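Long-range contacts in amidase, hydantoinase/carbamoylase family (Burkholderia ambifaria, PDB 5TP4), which probably hydrolyses N-carbamoyl-L-amino acids to free amino acids, as a member of the peptidase M20 family that binds two zinc ions per subunit: residues Leu13-Ala18 and Val407-Val412; Gln219-Leu224 and Asp294-Asp299; Gly230-Ala235 and Arg282-Gly287. All blocks are in the same frame, centred on the assembly; numbering follows the deposited sequence. Where two conformers were deposited one is given.

Interaction 1 (Leu13-Ala18 and Val407-Val412); sequences LEIDGA and VLLNAV
CD2 of Leu-409 packs against CG and CD2 of Leu-13, the two side chains crossing at about a right angle. Both leucines have CG anti to the backbone N (chi1 -177° in Leu-13, 164° in Leu-409). The same Leu-409 CD2 lies 3.4 Å from the carbonyl O of Leu-13. Ile-15 adds its branch methyl: CG2, standing beside the backbone N, is 3.9 Å from Leu-409 CD2, with the two side chains running antiparallel. The residue after Leu-409, Asn-410, supplies the polar part. Its CG stands beside the backbone N, and ND2 donates to Leu-13 O at 2.9 Å, with the acceptor lying almost in the amide plane and the donor in the carbonyl plane. ND2 also bonds to Asn-406 O one turn back in the helix, while OD1 is hydrogen-bonded to His-7 of the N-terminal tag. The side-chain amide is thus held at both ends. Asn-406 OD1 adds a bond to the backbone N of Ile-15. The contact lays the chain leading into helix 17-28 against helix 398-416, which itself packs on helix 340-353 through Val-407 and Ala-411 and on helix 105-121 through Leu-408 and Leu-409.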
loop_
_atom_site.group_PDB
_atom_site.type_symbol
_atom_site.label_atom_id
_atom_site.label_comp_id
_atom_site.label_asym_id
_atom_site.label_seq_id
_atom_site.Cartn_x
_atom_site.Cartn_y
_atom_site.Cartn_z
ATOM N N LEU B 13 -29.406 -38.198 23.779
ATOM C CA LEU B 13 -28.226 -39.034 23.617
ATOM C C LEU B 13 -26.999 -38.147 23.476
ATOM O O LEU B 13 -26.979 -37.243 22.635
ATOM C CB LEU B 13 -28.385 -39.914 22.372
ATOM C CG LEU B 13 -27.265 -40.907 22.091
ATOM C CD1 LEU B 13 -27.247 -42.004 23.155
ATOM C CD2 LEU B 13 -27.461 -41.497 20.692
ATOM N N GLU B 14 -25.962 -38.405 24.294
ATOM C CA GLU B 14 -24.763 -37.574 24.320
ATOM C C GLU B 14 -23.524 -38.357 23.908
ATOM O O GLU B 14 -23.460 -39.584 24.053
ATOM C CB GLU B 14 -24.525 -37.006 25.714
ATOM C CG GLU B 14 -25.589 -36.052 26.148
ATOM C CD GLU B 14 -25.255 -35.357 27.449
ATOM O OE1 GLU B 14 -24.186 -35.643 28.025
ATOM O OE2 GLU B 14 -26.068 -34.514 27.887
ATOM N N ILE B 15 -22.518 -37.627 23.410
ATOM C CA ILE B 15 -21.225 -38.234 23.083
ATOM C C ILE B 15 -20.318 -38.355 24.304
ATOM O O ILE B 15 -20.660 -37.927 25.421
ATOM C CB ILE B 15 -20.499 -37.430 21.996
ATOM C CG1 ILE B 15 -20.115 -36.044 22.551
ATOM C CG2 ILE B 15 -21.396 -37.355 20.734
ATOM C CD1 ILE B 15 -18.820 -35.507 21.946
ATOM N N ASP B 16 -19.139 -38.934 24.084
ATOM C CA ASP B 16 -18.072 -38.985 25.080
ATOM C C ASP B 16 -17.156 -37.805 24.778
ATOM O O ASP B 16 -16.282 -37.889 23.919
ATOM C CB ASP B 16 -17.332 -40.317 25.008
ATOM C CG ASP B 16 -16.311 -40.481 26.124
ATOM O OD1 ASP B 16 -15.781 -39.463 26.650
ATOM O OD2 ASP B 16 -16.022 -41.638 26.457
ATOM N N GLY B 17 -17.362 -36.693 25.479
ATOM C CA GLY B 17 -16.666 -35.477 25.096
ATOM C C GLY B 17 -15.177 -35.569 25.356
ATOM O O GLY B 17 -14.375 -35.064 24.571
ATOM N N ALA B 18 -14.785 -36.244 26.446
ATOM C CA ALA B 18 -13.363 -36.425 26.729
ATOM C C ALA B 18 -12.683 -37.275 25.658
ATOM O O ALA B 18 -11.517 -37.032 25.301
ATOM C CB ALA B 18 -13.198 -37.061 28.110
ATOM N N VAL B 407 -25.105 -31.857 19.254
ATOM C CA VAL B 407 -26.077 -31.356 18.283
ATOM C C VAL B 407 -25.913 -32.079 16.956
ATOM O O VAL B 407 -26.900 -32.508 16.337
ATOM C CB VAL B 407 -25.932 -29.832 18.117
ATOM C CG1 VAL B 407 -26.718 -29.353 16.882
ATOM C CG2 VAL B 407 -26.450 -29.123 19.383
ATOM N N LEU B 408 -24.667 -32.236 16.495
ATOM C CA LEU B 408 -24.417 -32.962 15.252
ATOM C C LEU B 408 -24.987 -34.366 15.328
ATOM O O LEU B 408 -25.667 -34.834 14.407
ATOM C CB LEU B 408 -22.917 -33.023 14.976
ATOM C CG LEU B 408 -22.496 -33.808 13.708
ATOM C CD1 LEU B 408 -23.006 -33.027 12.462
ATOM C CD2 LEU B 408 -20.987 -33.985 13.675
ATOM N N LEU B 409 -24.722 -35.050 16.437
ATOM C CA LEU B 409 -25.181 -36.423 16.602
ATOM C C LEU B 409 -26.684 -36.512 16.467
ATOM O O LEU B 409 -27.211 -37.428 15.822
ATOM C CB LEU B 409 -24.760 -36.929 17.988
ATOM C CG LEU B 409 -25.429 -38.191 18.523
ATOM C CD1 LEU B 409 -24.967 -39.436 17.726
ATOM C CD2 LEU B 409 -25.063 -38.346 20.014
ATOM N N ASN B 410 -27.403 -35.608 17.132
ATOM C CA ASN B 410 -28.842 -35.782 17.184
ATOM C C ASN B 410 -29.514 -35.271 15.920
ATOM O O ASN B 410 -30.571 -35.791 15.544
ATOM C CB ASN B 410 -29.407 -35.116 18.438
ATOM C CG ASN B 410 -29.246 -35.995 19.653
ATOM O OD1 ASN B 410 -30.107 -36.824 19.928
ATOM N ND2 ASN B 410 -28.094 -35.873 20.359
ATOM N N ALA B 411 -28.925 -34.290 15.249
ATOM C CA ALA B 411 -29.454 -33.921 13.934
ATOM C C ALA B 411 -29.230 -35.044 12.924
ATOM O O ALA B 411 -30.137 -35.371 12.140
ATOM C CB ALA B 411 -28.818 -32.630 13.427
ATOM N N VAL B 412 -28.040 -35.666 12.942
ATOM C CA VAL B 412 -27.774 -36.766 12.016
ATOM C C VAL B 412 -28.700 -37.943 12.294
ATOM O O VAL B 412 -29.229 -38.561 11.360
ATOM C CB VAL B 412 -26.288 -37.175 12.077
ATOM C CG1 VAL B 412 -26.046 -38.596 11.455
ATOM C CG2 VAL B 412 -25.400 -36.085 11.416
#

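Interaction 2 (Gln219-Leu224 and Asp294-Asp299); sequences QAIRWL and DLRHHD. With EDO (1,2-ethanediol), chain T.
Arg-296 faces Ile-221 across a non-hydrogen-bonded antiparallel pair and reaches Gln-219, just before the strand. From its CB, near Ala-220 O, the chain bends at chi2 (-121°) and brings CD to 3.2 Å from Gln-219 OE1. NE then donates to Asp-294 OD1 at 2.8 Å and NH2 to Asp-294 OD2 at 2.9 Å, so the guanidinium grips the carboxylate side-on through both syn lone pairs. Ile-221 CD1 lies over one guanidinium face, 3.8 Å from CZ of Arg-296. At the tip, NH1 bonds to Gln-219 OE1 at 3.1 Å, nearly in the guanidinium plane, and makes a salt bridge to MES, which probably comes from the crystallisation liquor but may mark an anion-binding pocket. Asp-294 OD2 also accepts from Trp-223 NE1 at 2.8 Å, from above the carboxylate plane. 1,2-Ethanediol, probably of similar origin, has O1 2.8 Å from Gln-219 O. Ala-220, Arg-222 and His-297 touch helix 300-321; on the other face Trp-223, Asp-294 and Arg-296 meet the second subunit, where Gly-236 O accepts from Gln-219 NE2. With Ala-220/His-297 and Arg-222/Leu-295 as its hydrogen-bonded pairs, this is antiparallel pairing within an alpha/beta dimerisation domain as in M20 enzymes.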
loop_
_atom_site.group_PDB
_atom_site.type_symbol
_atom_site.label_atom_id
_atom_site.label_comp_id
_atom_site.label_asym_id
_atom_site.label_seq_id
_atom_site.Cartn_x
_atom_site.Cartn_y
_atom_site.Cartn_z
ATOM N N GLN B 219 -22.383 -16.504 2.083
ATOM C CA GLN B 219 -22.662 -15.162 1.593
ATOM C C GLN B 219 -22.543 -15.077 0.078
ATOM O O GLN B 219 -21.827 -15.851 -0.555
ATOM C CB GLN B 219 -21.654 -14.178 2.186
ATOM C CG GLN B 219 -21.794 -13.999 3.673
ATOM C CD GLN B 219 -20.493 -13.594 4.307
ATOM O OE1 GLN B 219 -19.425 -14.082 3.934
ATOM N NE2 GLN B 219 -20.581 -12.699 5.288
ATOM N N ALA B 220 -23.193 -14.052 -0.490
ATOM C CA ALA B 220 -22.796 -13.544 -1.805
ATOM C C ALA B 220 -21.581 -12.635 -1.634
ATOM O O ALA B 220 -21.522 -11.835 -0.693
ATOM C CB ALA B 220 -23.934 -12.769 -2.463
ATOM N N ILE B 221 -20.591 -12.790 -2.520
ATOM C CA ILE B 221 -19.300 -12.114 -2.402
ATOM C C ILE B 221 -18.983 -11.443 -3.733
ATOM O O ILE B 221 -19.138 -12.059 -4.796
ATOM C CB ILE B 221 -18.163 -13.093 -2.053
ATOM C CG1 ILE B 221 -18.526 -13.986 -0.864
ATOM C CG2 ILE B 221 -16.847 -12.315 -1.770
ATOM C CD1 ILE B 221 -17.493 -15.077 -0.623
ATOM N N ARG B 222 -18.481 -10.211 -3.672
ATOM C CA ARG B 222 -17.871 -9.554 -4.820
ATOM C C ARG B 222 -16.481 -9.077 -4.427
ATOM O O ARG B 222 -16.288 -8.533 -3.337
ATOM C CB ARG B 222 -18.695 -8.347 -5.307
ATOM C CG ARG B 222 -20.152 -8.707 -5.539
ATOM C CD ARG B 222 -20.309 -9.548 -6.790
ATOM N NE ARG B 222 -21.727 -9.785 -7.092
ATOM C CZ ARG B 222 -22.424 -10.858 -6.714
ATOM N NH1 ARG B 222 -21.842 -11.831 -6.018
ATOM N NH2 ARG B 222 -23.711 -10.965 -7.035
ATOM N N TRP B 223 -15.528 -9.271 -5.327
ATOM C CA TRP B 223 -14.195 -8.695 -5.207
ATOM C C TRP B 223 -14.029 -7.667 -6.309
ATOM O O TRP B 223 -14.291 -7.966 -7.477
ATOM C CB TRP B 223 -13.121 -9.764 -5.352
ATOM C CG TRP B 223 -12.804 -10.494 -4.096
ATOM C CD1 TRP B 223 -13.443 -10.399 -2.895
ATOM C CD2 TRP B 223 -11.721 -11.410 -3.912
ATOM N NE1 TRP B 223 -12.817 -11.215 -1.960
ATOM C CE2 TRP B 223 -11.762 -11.845 -2.567
ATOM C CE3 TRP B 223 -10.732 -11.919 -4.759
ATOM C CZ2 TRP B 223 -10.838 -12.754 -2.052
ATOM C CZ3 TRP B 223 -9.809 -12.820 -4.239
ATOM C CH2 TRP B 223 -9.877 -13.233 -2.903
ATOM N N LEU B 224 -13.612 -6.466 -5.929
ATOM C CA LEU B 224 -13.468 -5.356 -6.855
ATOM C C LEU B 224 -12.032 -4.855 -6.808
ATOM O O LEU B 224 -11.359 -4.932 -5.776
ATOM C CB LEU B 224 -14.430 -4.209 -6.491
ATOM C CG LEU B 224 -15.895 -4.594 -6.218
ATOM C CD1 LEU B 224 -16.710 -3.338 -5.924
ATOM C CD2 LEU B 224 -16.463 -5.284 -7.392
ATOM N N ASP B 294 -13.680 -6.014 -0.846
ATOM C CA ASP B 294 -14.406 -7.260 -0.623
ATOM C C ASP B 294 -15.788 -6.871 -0.107
ATOM O O ASP B 294 -15.897 -6.234 0.946
ATOM C CB ASP B 294 -13.631 -8.127 0.375
ATOM C CG ASP B 294 -14.352 -9.423 0.774
ATOM O OD1 ASP B 294 -15.440 -9.348 1.366
ATOM O OD2 ASP B 294 -13.760 -10.509 0.561
ATOM N N LEU B 295 -16.833 -7.223 -0.860
ATOM C CA LEU B 295 -18.225 -6.913 -0.519
ATOM C C LEU B 295 -18.983 -8.194 -0.219
ATOM O O LEU B 295 -18.863 -9.163 -0.965
ATOM C CB LEU B 295 -18.960 -6.235 -1.680
ATOM C CG LEU B 295 -18.650 -4.814 -2.092
ATOM C CD1 LEU B 295 -19.623 -4.459 -3.231
ATOM C CD2 LEU B 295 -18.834 -3.882 -0.906
ATOM N N ARG B 296 -19.793 -8.191 0.836
ATOM C CA ARG B 296 -20.582 -9.369 1.187
ATOM C C ARG B 296 -22.009 -8.981 1.512
ATOM O O ARG B 296 -22.275 -7.890 2.021
ATOM C CB ARG B 296 -20.024 -10.102 2.388
ATOM C CG ARG B 296 -18.540 -10.203 2.356
ATOM C CD ARG B 296 -18.094 -11.610 2.381
ATOM N NE ARG B 296 -16.685 -11.746 2.025
ATOM C CZ ARG B 296 -16.006 -12.875 2.150
ATOM N NH1 ARG B 296 -16.615 -13.965 2.656
ATOM N NH2 ARG B 296 -14.740 -12.920 1.757
ATOM N N HIS B 297 -22.922 -9.913 1.246
ATOM C CA HIS B 297 -24.286 -9.791 1.740
ATOM C C HIS B 297 -24.858 -11.202 1.794
ATOM O O HIS B 297 -24.234 -12.159 1.333
ATOM C CB HIS B 297 -25.143 -8.861 0.859
ATOM C CG HIS B 297 -26.339 -8.286 1.566
ATOM N ND1 HIS B 297 -27.476 -9.025 1.822
ATOM C CD2 HIS B 297 -26.584 -7.039 2.042
ATOM C CE1 HIS B 297 -28.368 -8.261 2.434
ATOM N NE2 HIS B 297 -27.846 -7.056 2.597
ATOM N N HIS B 298 -26.019 -11.336 2.418
ATOM C CA HIS B 298 -26.695 -12.630 2.369
ATOM C C HIS B 298 -27.332 -12.891 1.011
ATOM O O HIS B 298 -27.611 -14.048 0.678
ATOM C CB HIS B 298 -27.780 -12.710 3.446
ATOM C CG HIS B 298 -27.244 -12.777 4.840
ATOM N ND1 HIS B 298 -27.999 -13.224 5.904
ATOM C CD2 HIS B 298 -26.029 -12.452 5.347
ATOM C CE1 HIS B 298 -27.274 -13.165 7.008
ATOM N NE2 HIS B 298 -26.074 -12.702 6.698
ATOM N N ASP B 299 -27.564 -11.843 0.228
ATOM C CA ASP B 299 -28.367 -11.897 -0.975
ATOM C C ASP B 299 -27.570 -11.330 -2.146
ATOM O O ASP B 299 -26.902 -10.305 -2.000
ATOM C CB ASP B 299 -29.644 -11.096 -0.729
ATOM C CG ASP B 299 -30.536 -11.075 -1.897
ATOM O OD1 ASP B 299 -30.262 -10.290 -2.816
ATOM O OD2 ASP B 299 -31.507 -11.846 -1.889
HETATM C C1 EDO T . -20.474 -18.827 -0.450
HETATM O O1 EDO T . -21.896 -18.607 -0.449
HETATM C C2 EDO T . -19.834 -18.026 -1.580
HETATM O O2 EDO T . -20.311 -18.492 -2.854
#

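Interaction 3 (Gly230-Ala235 and Arg282-Gly287); sequences GVAAHA and RNTIAG
Ile-285 N donates to Ala-233 O at 2.8 Å, nearly along the C=O axis, and Thr-284 CA makes a longer CA-H...O approach to the same oxygen. The Ile-285 side chain wraps that oxygen too. With chi1 at -62°, CG1 stands beside the backbone N and lies 3.4 Å from Ala-233 O; chi2 (158°) then carries CD1 to 3.9 Å from Ala-233 CB. The other branch, CG2, is anti to the backbone N and turns toward Val-231 O at 3.5 Å. Ala-232 is the centre of an inverse gamma turn, and its CA comes 3.1 Å from Ile-285 O in a CA-H...O contact. Thr-284 brings only its methyl, CG2, to the carbonyl oxygens of Ala-232 and Ala-233; its OG1 is bonded to Ser-281 OG. Two more backbone bonds close the ends of the contact, Ala-235 N to Asn-283 O and Gly-230 N to Gly-287 O, both 2.8 Å and both with the donor well above the carbonyl plane. Asn-283 O also packs over the centre of the His-234 ring, whose ND1 is bonded to Gly-236 N. Asn-283 ND2 is hydrogen-bonded to a MES sulfonate, and in the second subunit Arg-282 has a salt bridge to Asp-225, Asn-283 packs on Asp-294 and His-234 on Gly-363. The two antiparallel loops follow strands 212-229 and 269-277 and lead into helix 246-262 and strand 288-297; backbone bonds from Ala-286 to Ala-246 and from Val-231 to Lys-244 tie them to the start of that helix and the loop just before it.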
loop_
_atom_site.group_PDB
_atom_site.type_symbol
_atom_site.label_atom_id
_atom_site.label_comp_id
_atom_site.label_asym_id
_atom_site.label_seq_id
_atom_site.Cartn_x
_atom_site.Cartn_y
_atom_site.Cartn_z
ATOM N N GLY B 230 -4.993 10.659 -10.512
ATOM C CA GLY B 230 -4.940 12.102 -10.373
ATOM C C GLY B 230 -3.703 12.624 -11.073
ATOM O O GLY B 230 -3.326 12.159 -12.139
ATOM N N VAL B 231 -3.072 13.615 -10.455
ATOM C CA VAL B 231 -1.900 14.260 -11.034
ATOM C C VAL B 231 -0.807 14.228 -9.977
ATOM O O VAL B 231 -0.983 14.788 -8.886
ATOM C CB VAL B 231 -2.202 15.692 -11.490
ATOM C CG1 VAL B 231 -0.905 16.419 -11.889
ATOM C CG2 VAL B 231 -3.208 15.659 -12.660
ATOM N N ALA B 232 0.367 13.673 -10.313
ATOM C CA ALA B 232 1.420 13.438 -9.306
ATOM C C ALA B 232 2.446 14.580 -9.288
ATOM O O ALA B 232 3.576 14.464 -9.760
ATOM C CB ALA B 232 2.090 12.086 -9.534
ATOM N N ALA B 233 2.058 15.666 -8.639
ATOM C CA ALA B 233 2.738 16.947 -8.648
ATOM C C ALA B 233 3.513 17.105 -7.344
ATOM O O ALA B 233 3.302 16.367 -6.380
ATOM C CB ALA B 233 1.716 18.076 -8.841
ATOM N N HIS B 234 4.428 18.060 -7.323
ATOM C CA HIS B 234 5.304 18.196 -6.165
ATOM C C HIS B 234 4.542 18.693 -4.926
ATOM O O HIS B 234 3.751 19.643 -4.994
ATOM C CB HIS B 234 6.445 19.147 -6.524
ATOM C CG HIS B 234 7.567 19.162 -5.536
ATOM N ND1 HIS B 234 7.517 19.887 -4.366
ATOM C CD2 HIS B 234 8.799 18.598 -5.575
ATOM C CE1 HIS B 234 8.652 19.745 -3.711
ATOM N NE2 HIS B 234 9.451 18.969 -4.422
ATOM N N ALA B 235 4.823 18.054 -3.777
ATOM C CA ALA B 235 4.134 18.324 -2.509
ATOM C C ALA B 235 4.386 19.717 -1.957
ATOM O O ALA B 235 3.616 20.179 -1.105
ATOM C CB ALA B 235 4.556 17.313 -1.436
ATOM N N ARG B 282 7.517 10.522 -0.824
ATOM C CA ARG B 282 6.964 11.315 0.273
ATOM C C ARG B 282 6.596 12.728 -0.149
ATOM O O ARG B 282 5.664 13.321 0.413
ATOM C CB ARG B 282 7.966 11.404 1.420
ATOM C CG ARG B 282 8.252 10.096 2.102
ATOM C CD ARG B 282 9.415 10.297 3.060
ATOM N NE ARG B 282 9.613 9.129 3.897
ATOM C CZ ARG B 282 9.039 8.959 5.080
ATOM N NH1 ARG B 282 8.224 9.892 5.563
ATOM N NH2 ARG B 282 9.275 7.849 5.771
ATOM N N ASN B 283 7.331 13.313 -1.095
ATOM C CA ASN B 283 7.076 14.700 -1.465
ATOM C C ASN B 283 6.413 14.816 -2.837
ATOM O O ASN B 283 6.564 15.830 -3.525
ATOM C CB ASN B 283 8.359 15.527 -1.410
ATOM C CG ASN B 283 9.440 15.010 -2.326
ATOM O OD1 ASN B 283 9.347 13.894 -2.866
ATOM N ND2 ASN B 283 10.491 15.826 -2.505
ATOM N N THR B 284 5.654 13.800 -3.222
ATOM C CA THR B 284 4.883 13.832 -4.457
ATOM C C THR B 284 3.432 13.492 -4.158
ATOM O O THR B 284 3.146 12.471 -3.520
ATOM C CB THR B 284 5.465 12.856 -5.478
ATOM O OG1 THR B 284 6.861 13.147 -5.647
ATOM C CG2 THR B 284 4.783 13.042 -6.824
ATOM N N ILE B 285 2.521 14.357 -4.621
ATOM C CA ILE B 285 1.094 14.053 -4.564
ATOM C C ILE B 285 0.799 12.730 -5.263
ATOM O O ILE B 285 1.349 12.427 -6.332
ATOM C CB ILE B 285 0.313 15.214 -5.205
ATOM C CG1 ILE B 285 0.567 16.499 -4.401
ATOM C CG2 ILE B 285 -1.212 14.875 -5.366
ATOM C CD1 ILE B 285 0.318 17.771 -5.201
ATOM N N ALA B 286 -0.096 11.938 -4.666
ATOM C CA ALA B 286 -0.499 10.663 -5.260
ATOM C C ALA B 286 -1.258 10.903 -6.561
ATOM O O ALA B 286 -2.274 11.604 -6.571
ATOM C CB ALA B 286 -1.365 9.872 -4.278
ATOM N N GLY B 287 -0.751 10.334 -7.655
ATOM C CA GLY B 287 -1.449 10.380 -8.927
ATOM C C GLY B 287 -2.069 9.048 -9.314
ATOM O O GLY B 287 -2.793 8.981 -10.310
#

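How the interactions relate
The three contacts are nested along the chain: interaction 3 lies inside the loop closed by interaction 2, and both lie inside the loop closed by interaction 1. In space they are strung out. The centres of interactions 1 and 2 are 34 Å apart, those of interactions 2 and 3 are 33 Å apart, and those of interactions 1 and 3 are 62 Å apart. Interaction 1 belongs to the helical layer of the zinc-binding part of the fold, across the chain's centre from the others. Interaction 3 joins loops at the far ends of the strands paired in interaction 2. Arg-282 and Asn-283 of one subunit pack on Trp-223 and Asp-294 of the other, so interaction 3 of one copy meets interaction 2 of its partner.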